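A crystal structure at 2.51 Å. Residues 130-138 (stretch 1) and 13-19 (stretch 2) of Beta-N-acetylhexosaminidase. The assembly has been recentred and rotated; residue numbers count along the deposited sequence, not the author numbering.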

# COMPACT_ATOMS: atom_id res chain seq x y z
N VAL A 130 -21.77 25.66 7.72
CA VAL A 130 -22.80 24.71 8.14
C VAL A 130 -22.80 24.50 9.65
O VAL A 130 -21.83 24.83 10.34
CB VAL A 130 -22.60 23.32 7.50
CG1 VAL A 130 -22.61 23.40 6.00
CG2 VAL A 130 -21.30 22.69 7.99
N SER A 131 -23.89 23.94 10.14
CA SER A 131 -23.96 23.44 11.50
C SER A 131 -24.30 21.97 11.41
O SER A 131 -25.30 21.60 10.79
CB SER A 131 -25.04 24.18 12.28
OG SER A 131 -25.06 25.56 11.95
N VAL A 132 -23.47 21.13 12.03
CA VAL A 132 -23.73 19.69 12.07
C VAL A 132 -23.75 19.16 13.49
O VAL A 132 -22.91 19.52 14.31
CB VAL A 132 -22.68 18.91 11.27
CG1 VAL A 132 -23.06 17.43 11.19
CG2 VAL A 132 -22.49 19.50 9.90
N GLU A 133 -24.71 18.29 13.78
CA GLU A 133 -24.74 17.58 15.06
C GLU A 133 -24.85 16.08 14.79
O GLU A 133 -25.74 15.64 14.07
CB GLU A 133 -25.90 18.06 15.93
CG GLU A 133 -25.66 19.43 16.54
CD GLU A 133 -26.89 20.00 17.22
OE1 GLU A 133 -27.79 19.21 17.59
OE2 GLU A 133 -26.96 21.24 17.38
N ASP A 134 -23.93 15.32 15.39
CA ASP A 134 -23.74 13.94 14.97
C ASP A 134 -23.37 12.98 16.11
O ASP A 134 -22.59 13.34 17.00
CB ASP A 134 -22.65 13.90 13.90
CG ASP A 134 -22.89 12.83 12.86
OD1 ASP A 134 -23.87 12.07 13.01
OD2 ASP A 134 -22.12 12.77 11.89
N LYS A 135 -23.94 11.78 16.07
CA LYS A 135 -23.57 10.68 16.96
C LYS A 135 -23.73 9.35 16.23
O LYS A 135 -24.43 9.28 15.22
CB LYS A 135 -24.40 10.72 18.25
CG LYS A 135 -25.72 9.95 18.18
CD LYS A 135 -26.79 10.69 17.39
CE LYS A 135 -27.97 11.05 18.29
NZ LYS A 135 -28.46 9.87 19.09
N PRO A 136 -23.04 8.30 16.70
CA PRO A 136 -23.26 6.96 16.14
C PRO A 136 -24.58 6.31 16.59
O PRO A 136 -24.95 6.42 17.76
CB PRO A 136 -22.07 6.15 16.66
CG PRO A 136 -21.70 6.82 17.93
CD PRO A 136 -22.00 8.29 17.74
N ARG A 137 -25.26 5.61 15.68
CA ARG A 137 -26.42 4.81 16.01
C ARG A 137 -25.99 3.57 16.78
O ARG A 137 -26.53 3.29 17.83
CB ARG A 137 -27.17 4.39 14.75
CG ARG A 137 -28.24 3.34 15.00
CD ARG A 137 -28.89 2.90 13.70
NE ARG A 137 -30.04 2.03 13.94
CZ ARG A 137 -30.58 1.21 13.04
NH1 ARG A 137 -30.08 1.14 11.81
NH2 ARG A 137 -31.62 0.46 13.37
N PHE A 138 -25.01 2.84 16.26
CA PHE A 138 -24.47 1.68 16.98
C PHE A 138 -23.12 2.03 17.57
O PHE A 138 -22.37 2.84 17.01
CB PHE A 138 -24.29 0.47 16.07
CG PHE A 138 -25.57 -0.01 15.45
CD1 PHE A 138 -26.77 0.12 16.12
CD2 PHE A 138 -25.56 -0.60 14.20
CE1 PHE A 138 -27.94 -0.33 15.55
CE2 PHE A 138 -26.73 -1.05 13.63
CZ PHE A 138 -27.93 -0.91 14.31
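Stretch 2, residues 13-19: APWSFSA

Residues 16-19 of stretch 2 form a β-strand that runs alongside strand 130-134 in the opposite sense: the N-to-C directions of the two differ by 176°, and their axes approach to 4.7 Å. The phi/psi pairs of S16 to S18 (-133/139, -141/131 and -137/132) are those of an extended chain, and A19 stays in the same region at -92/135. W15, at -71/-44, does not, so the extended run is interrupted just before the strand. The register is fixed by the CA-CA distances, which pair V130 with A19 at 4.3 Å, S131 with S18 at 5.3 Å, V132 with F17 at 4.8 Å and E133 with S16 at 5.2 Å. The alternation of short and long spacings is the signature of an antiparallel ladder, in which the wide pairs carry the hydrogen bonds.

Those bonds come in two reciprocal sets. S131 N donates to S18 O at 2.9 Å with an N-H...O angle of 167°, and S18 N returns a bond to S131 O at 3.0 Å and 162°. Two residues along each strand, past the V132-F17 pair, E133 N reaches S16 O at 3.1 Å and 167°, while S16 N reaches E133 O at 3.0 Å and 162°. All four angles are close to linear, so the amide and carbonyl of each of these residues are satisfied across the pair. The carbonyls of S16 and S18 also receive CA-H...O contacts, V130 CA lying 3.3 Å from S18 O and V132 CA 3.5 Å from S16 O, with angles at H of 122° and 143°.

Just before strand 16-19 begins, a side chain takes over as acceptor: W15 N donates to D134 OD1 at 3.1 Å, with a more bent angle of 143°. Both carboxylate oxygens of D134 also have partners elsewhere in the structure. The indole nitrogen needs more caution. W15 NE1 lies 3.0 Å from K135 O, yet the angle is too poor for a hydrogen bond, and NE1 is satisfied elsewhere in the structure.

K135 instead meets W15 through its side chain, which lies over one face of the indole. K135 CD stands 3.6 Å from the centroid of the W15 five-membered ring, 13° off the normal, a CH-pi contact; K135 NZ is 4.2 Å from the centroid of the six-membered ring, 14° off its normal, a cation-pi contact. R137 approaches the ring edge, its CB 3.9 Å from W15 CZ2.

Side chains of V130, V132, F17 and A19 share one sheet face. There V130 CG1 packs 3.7 Å from F17 CZ and V132 CG2 3.8 Å from F17 CD2, while P14, two residues before strand 16-19 begins, brings its CB to 3.5 Å from V132 CG1. On the other face are S131, E133, S16 and S18; the closest side-chain approach between E133 and S16 is E133 CB to S16 OG, 3.2 Å, and neither S16 OG nor S18 OG makes a hydrogen bond to stretch 1.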

# COMPACT_ATOMS: atom_id res chain seq x y z
N ALA A 13 -24.29 9.82 6.38
CA ALA A 13 -25.08 11.02 6.65
C ALA A 13 -25.15 11.31 8.14
O ALA A 13 -25.47 10.42 8.92
CB ALA A 13 -26.49 10.85 6.09
N PRO A 14 -24.87 12.56 8.54
CA PRO A 14 -24.92 12.98 9.95
C PRO A 14 -26.35 13.01 10.45
O PRO A 14 -27.29 12.97 9.65
CB PRO A 14 -24.37 14.42 9.92
CG PRO A 14 -23.90 14.65 8.52
CD PRO A 14 -24.63 13.70 7.64
N TRP A 15 -26.54 13.06 11.76
CA TRP A 15 -27.90 13.03 12.30
C TRP A 15 -28.70 14.30 12.04
O TRP A 15 -29.86 14.22 11.65
CB TRP A 15 -27.90 12.61 13.77
CG TRP A 15 -27.81 11.12 13.92
CD1 TRP A 15 -26.80 10.32 13.48
CD2 TRP A 15 -28.78 10.26 14.54
NE1 TRP A 15 -27.07 9.00 13.80
CE2 TRP A 15 -28.28 8.94 14.44
CE3 TRP A 15 -30.01 10.47 15.16
CZ2 TRP A 15 -28.97 7.85 14.95
CZ3 TRP A 15 -30.69 9.38 15.67
CH2 TRP A 15 -30.17 8.09 15.55
N SER A 16 -28.08 15.47 12.23
CA SER A 16 -28.71 16.73 11.81
C SER A 16 -27.75 17.65 11.05
O SER A 16 -26.58 17.78 11.40
CB SER A 16 -29.34 17.47 13.00
OG SER A 16 -28.34 18.03 13.84
N PHE A 17 -28.25 18.27 9.99
CA PHE A 17 -27.42 19.12 9.13
C PHE A 17 -28.18 20.37 8.68
O PHE A 17 -29.31 20.28 8.21
CB PHE A 17 -26.95 18.32 7.91
CG PHE A 17 -26.19 19.14 6.90
CD1 PHE A 17 -26.85 19.80 5.87
CD2 PHE A 17 -24.81 19.22 6.95
CE1 PHE A 17 -26.15 20.54 4.91
CE2 PHE A 17 -24.10 19.97 6.01
CZ PHE A 17 -24.78 20.63 4.99
N SER A 18 -27.55 21.53 8.82
CA SER A 18 -28.10 22.78 8.29
C SER A 18 -27.03 23.63 7.61
O SER A 18 -25.95 23.85 8.17
CB SER A 18 -28.75 23.60 9.40
OG SER A 18 -28.95 24.95 8.98
N ALA A 19 -27.32 24.12 6.42
CA ALA A 19 -26.36 24.97 5.71
C ALA A 19 -26.60 26.44 6.01
O ALA A 19 -27.74 26.91 6.02
CB ALA A 19 -26.41 24.71 4.21